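Local coordinates for coiled-coil and C2 domain-containing protein 1-like (Drosophila melanogaster, PDB 6EI6) that binds phosphatidylinositol monophosphates and regulates the ESCRT-III protein Shrub in endosomal sorting, probably by preventing its inappropriate polymerisation, at residues R250-I253 / L254-Q257; E43-L46 / A47-M51. All blocks are in the same frame, centred on the assembly; numbering follows the deposited sequence.

Contact 1 of 2, residues R250-I253 / L254-Q257; sequences RNPI and LTKQ
T255 folds back on the carbonyl of P252 in a local turn contact, a type I beta turn from P252 to T255 that carries the chain out of strand 241-249 of the C2 domain and into helix 255-263. L254 takes the N-cap position. The turn is closed by a weak hydrogen bond from T255 N to P252 O (3.2 Å, 133° at the hydrogen), and the hydroxyl does more: T255 OG1 donates to P252 O over 2.8 Å. The torsion that sets OG1 beside its own backbone N and opposite the carbonyl carbon (chi1 -81°) turns the hydroxyl back toward the proline. N251 grips the same oxygen. Its ND2 reaches P252 O at 3.2 Å, with the oxygen almost in the amide plane, yet it comes from above the carbonyl plane, 37° out of it. OG1 arrives from the opposite face, so the carbonyl is clasped between the two side chains. The hydroxyl also lies 3.2 Å from P252 CD, over the face of the pyrrolidine ring, nearer its N-CD side. Between the neighbours I253 and L254 the side chains touch loosely, I253 CG2 beside L254 CD2. R179 binds N251 O and, weakly, P252 O, while the loop residues I108 and V109 pack on T255; the backbones of I253 and L254 are hydrogen-bonded to L220 and E221. At the start of the helix a water bridges the two segments, donating to I253 O at 2.9 Å and accepting from K256 N at 2.7 Å.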
loop_
_atom_site.group_PDB
_atom_site.type_symbol
_atom_site.label_atom_id
_atom_site.label_comp_id
_atom_site.label_asym_id
_atom_site.label_seq_id
_atom_site.Cartn_x
_atom_site.Cartn_y
_atom_site.Cartn_z
ATOM N N ARG A 250 3.909 -0.595 10.636
ATOM C CA ARG A 250 5.343 -0.632 10.912
ATOM C C ARG A 250 6.085 -1.490 9.889
ATOM O O ARG A 250 7.193 -1.152 9.474
ATOM C CB ARG A 250 5.604 -1.150 12.326
ATOM C CG ARG A 250 6.829 -2.030 12.423
ATOM C CD ARG A 250 7.497 -2.000 13.784
ATOM N NE ARG A 250 8.385 -0.843 13.897
ATOM C CZ ARG A 250 9.238 -0.651 14.898
ATOM N NH1 ARG A 250 9.322 -1.547 15.865
ATOM N NH2 ARG A 250 10.004 0.433 14.927
ATOM N N ASN A 251 5.508 -2.605 9.469
ATOM C CA ASN A 251 6.101 -3.350 8.369
ATOM C C ASN A 251 4.998 -4.147 7.701
ATOM O O ASN A 251 3.919 -4.317 8.282
ATOM C CB ASN A 251 7.252 -4.254 8.852
ATOM C CG ASN A 251 6.876 -5.087 10.055
ATOM O OD1 ASN A 251 7.242 -4.755 11.179
ATOM N ND2 ASN A 251 6.159 -6.180 9.833
ATOM N N PRO A 252 5.221 -4.629 6.477
ATOM C CA PRO A 252 4.162 -5.360 5.777
ATOM C C PRO A 252 3.744 -6.616 6.526
ATOM O O PRO A 252 4.511 -7.192 7.301
ATOM C CB PRO A 252 4.797 -5.697 4.424
ATOM C CG PRO A 252 5.861 -4.668 4.225
ATOM C CD PRO A 252 6.373 -4.343 5.599
ATOM N N ILE A 253 2.493 -7.025 6.305
ATOM C CA ILE A 253 1.984 -8.253 6.906
ATOM C C ILE A 253 2.905 -9.425 6.580
ATOM O O ILE A 253 3.265 -10.222 7.454
ATOM C CB ILE A 253 0.539 -8.525 6.435
ATOM C CG1 ILE A 253 -0.356 -7.304 6.664
ATOM C CG2 ILE A 253 -0.040 -9.723 7.156
ATOM C CD1 ILE A 253 -0.236 -6.721 8.025
ATOM N N LEU A 254 3.283 -9.557 5.311
ATOM C CA LEU A 254 4.146 -10.647 4.857
ATOM C C LEU A 254 5.621 -10.271 4.891
ATOM O O LEU A 254 6.373 -10.562 3.949
ATOM C CB LEU A 254 3.730 -11.078 3.456
ATOM C CG LEU A 254 2.237 -11.340 3.279
ATOM C CD1 LEU A 254 1.928 -11.702 1.809
ATOM C CD2 LEU A 254 1.807 -12.427 4.256
ATOM N N THR A 255 6.044 -9.595 5.959
ATOM C CA THR A 255 7.448 -9.266 6.134
ATOM C C THR A 255 8.305 -10.524 6.208
ATOM O O THR A 255 9.419 -10.558 5.672
ATOM C CB THR A 255 7.623 -8.419 7.389
ATOM O OG1 THR A 255 7.297 -7.048 7.100
ATOM C CG2 THR A 255 9.059 -8.514 7.908
ATOM N N LYS A 256 7.781 -11.582 6.827
ATOM C CA LYS A 256 8.599 -12.758 7.097
ATOM C C LYS A 256 9.065 -13.396 5.804
ATOM O O LYS A 256 10.263 -13.666 5.634
ATOM C CB LYS A 256 7.829 -13.767 7.945
ATOM C CG LYS A 256 8.643 -14.983 8.340
ATOM C CD LYS A 256 7.888 -15.890 9.320
ATOM C CE LYS A 256 8.822 -16.959 9.914
ATOM N NZ LYS A 256 8.663 -17.167 11.401
ATOM N N GLN A 257 8.137 -13.632 4.865
ATOM C CA GLN A 257 8.536 -14.227 3.599
ATOM C C GLN A 257 9.255 -13.248 2.678
ATOM O O GLN A 257 10.014 -13.687 1.812
ATOM C CB GLN A 257 7.342 -14.843 2.873
ATOM C CG GLN A 257 6.157 -13.980 2.655
ATOM C CD GLN A 257 4.927 -14.830 2.354
ATOM O OE1 GLN A 257 4.114 -15.088 3.248
ATOM N NE2 GLN A 257 4.797 -15.293 1.095
HETATM O O HOH W 1 5.560 -11.728 8.275
#

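Contact 2 of 2, residues E43-L46 / A47-M51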
loop_
_atom_site.group_PDB
_atom_site.type_symbol
_atom_site.label_atom_id
_atom_site.label_comp_id
_atom_site.label_asym_id
_atom_site.label_seq_id
_atom_site.Cartn_x
_atom_site.Cartn_y
_atom_site.Cartn_z
ATOM N N GLU A 43 13.210 -16.107 -13.955
ATOM C CA GLU A 43 12.625 -14.832 -14.336
ATOM C C GLU A 43 11.624 -14.341 -13.285
ATOM O O GLU A 43 11.628 -13.158 -12.916
ATOM C CB GLU A 43 11.981 -14.988 -15.706
ATOM C CG GLU A 43 11.532 -13.695 -16.289
ATOM C CD GLU A 43 11.242 -13.806 -17.758
ATOM O OE1 GLU A 43 11.787 -14.754 -18.401
ATOM O OE2 GLU A 43 10.467 -12.945 -18.243
ATOM N N GLU A 44 10.775 -15.236 -12.776
ATOM C CA GLU A 44 9.861 -14.876 -11.692
ATOM C C GLU A 44 10.612 -14.340 -10.483
ATOM O O GLU A 44 10.219 -13.320 -9.893
ATOM C CB GLU A 44 9.034 -16.091 -11.279
ATOM C CG GLU A 44 8.034 -16.484 -12.313
ATOM C CD GLU A 44 6.773 -15.638 -12.201
ATOM O OE1 GLU A 44 6.424 -15.214 -11.053
ATOM O OE2 GLU A 44 6.150 -15.366 -13.259
ATOM N N GLN A 45 11.680 -15.047 -10.080
ATOM C CA GLN A 45 12.432 -14.632 -8.910
ATOM C C GLN A 45 12.994 -13.233 -9.099
ATOM O O GLN A 45 12.919 -12.400 -8.185
ATOM C CB GLN A 45 13.552 -15.622 -8.620
ATOM C CG GLN A 45 14.442 -15.185 -7.449
ATOM C CD GLN A 45 13.754 -15.397 -6.109
ATOM O OE1 GLN A 45 12.932 -16.288 -5.980
ATOM N NE2 GLN A 45 14.092 -14.577 -5.110
ATOM N N LEU A 46 13.548 -12.953 -10.286
ATOM C CA LEU A 46 14.135 -11.645 -10.544
ATOM C C LEU A 46 13.053 -10.573 -10.601
ATOM O O LEU A 46 13.233 -9.474 -10.060
ATOM C CB LEU A 46 14.945 -11.681 -11.850
ATOM C CG LEU A 46 16.249 -12.497 -11.815
ATOM C CD1 LEU A 46 16.799 -12.771 -13.238
ATOM C CD2 LEU A 46 17.308 -11.811 -10.947
ATOM N N ALA A 47 11.911 -10.886 -11.229
ATOM C CA ALA A 47 10.784 -9.955 -11.233
ATOM C C ALA A 47 10.312 -9.640 -9.815
ATOM O O ALA A 47 10.018 -8.477 -9.505
ATOM C CB ALA A 47 9.626 -10.504 -12.082
ATOM N N LYS A 48 10.258 -10.649 -8.925
ATOM C CA LYS A 48 9.897 -10.370 -7.529
ATOM C C LYS A 48 10.936 -9.495 -6.858
ATOM O O LYS A 48 10.598 -8.617 -6.054
ATOM C CB LYS A 48 9.744 -11.653 -6.719
ATOM C CG LYS A 48 8.452 -12.402 -6.905
ATOM C CD LYS A 48 8.450 -13.688 -6.068
ATOM C CE LYS A 48 7.256 -14.553 -6.432
ATOM N NZ LYS A 48 7.105 -14.713 -7.922
ATOM N N GLN A 49 12.212 -9.728 -7.164
ATOM C CA GLN A 49 13.271 -8.904 -6.594
ATOM C C GLN A 49 13.161 -7.472 -7.097
ATOM O O GLN A 49 13.311 -6.514 -6.321
ATOM C CB GLN A 49 14.644 -9.502 -6.947
ATOM C CG GLN A 49 15.023 -10.716 -6.108
ATOM C CD GLN A 49 16.295 -11.463 -6.589
ATOM O OE1 GLN A 49 16.463 -12.640 -6.271
ATOM N NE2 GLN A 49 17.172 -10.786 -7.355
ATOM N N LEU A 50 12.925 -7.314 -8.404
ATOM C CA LEU A 50 12.689 -5.988 -8.974
ATOM C C LEU A 50 11.571 -5.258 -8.228
ATOM O O LEU A 50 11.742 -4.108 -7.803
ATOM C CB LEU A 50 12.344 -6.118 -10.450
ATOM C CG LEU A 50 12.288 -4.812 -11.195
ATOM C CD1 LEU A 50 13.631 -4.106 -11.054
ATOM C CD2 LEU A 50 11.917 -5.091 -12.655
ATOM N N MET A 51 10.428 -5.927 -8.046
ATOM C CA MET A 51 9.321 -5.328 -7.316
ATOM C C MET A 51 9.750 -4.844 -5.942
ATOM O O MET A 51 9.354 -3.751 -5.513
ATOM C CB MET A 51 8.168 -6.320 -7.167
ATOM C CG MET A 51 6.893 -5.684 -6.614
ATOM S SD MET A 51 6.148 -4.517 -7.803
ATOM C CE MET A 51 5.689 -5.644 -9.095
#
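E44 and K48, Q45 and Q49 are side-chain pairs one turn apart on helix 34-62, part of the helical hairpin that this helix makes with helix 66-91. The backbone supplies regular i to i+4 alpha-helical hydrogen bonds: A47 N to E43 O, K48 N to E44 O, Q49 N to Q45 O and L50 N to L46 O. Charge pairing comes next. E44 OE1 meets K48 NZ in a salt bridge of 3.2 Å; the glutamate bends at chi2 (-83°) and the lysine, otherwise extended, hooks at its last torsion, which brings the ammonium back to the carboxylate on the exposed side of the helix. The third kind is amide to amide. Q45 NE2 donates to Q49 OE1 at a long 3.3 Å, fairly straight with 160° at the hydrogen, meeting the acceptor in its carbonyl plane on a lone pair, although the two amide planes are 67° apart. Q49 OE1 also accepts from the backbone N of L266, and so ties the helix to strand 265-268. An alanine in place of Q49 would probably leave L266 N without this acceptor and Q45 NE2 without its mate, freeing the Q45 amide to turn. L46 also sets its methyl CD2 3.7 Å from the amide nitrogen NE2 of Q49. L46 packs outward on L83 and V86 of helix 66-91 and on L266, E43 forms salt bridges with R87 and K90 of helix 66-91, and Q49 lies against W265 of strand 265-268.

Overall arrangement
Along the chain contact 2 comes first, in the middle of helix 34-62, and contact 1 follows near the C-terminus, where strand 241-249 of the C2 domain gives way to helix 255-263. Their centres are 18 Å apart and their nearest atoms about 8 Å, so they do not touch. The chain itself links them: helix 255-263 leads from contact 1 into strand 265-268, which pairs antiparallel with strand 99-102 and lies against contact 2 through W265 and L266. The C-terminal segment thus runs from the antiparallel sheets of the C2 domain back to the N-terminal helical hairpin, joining the two parts of this fragment.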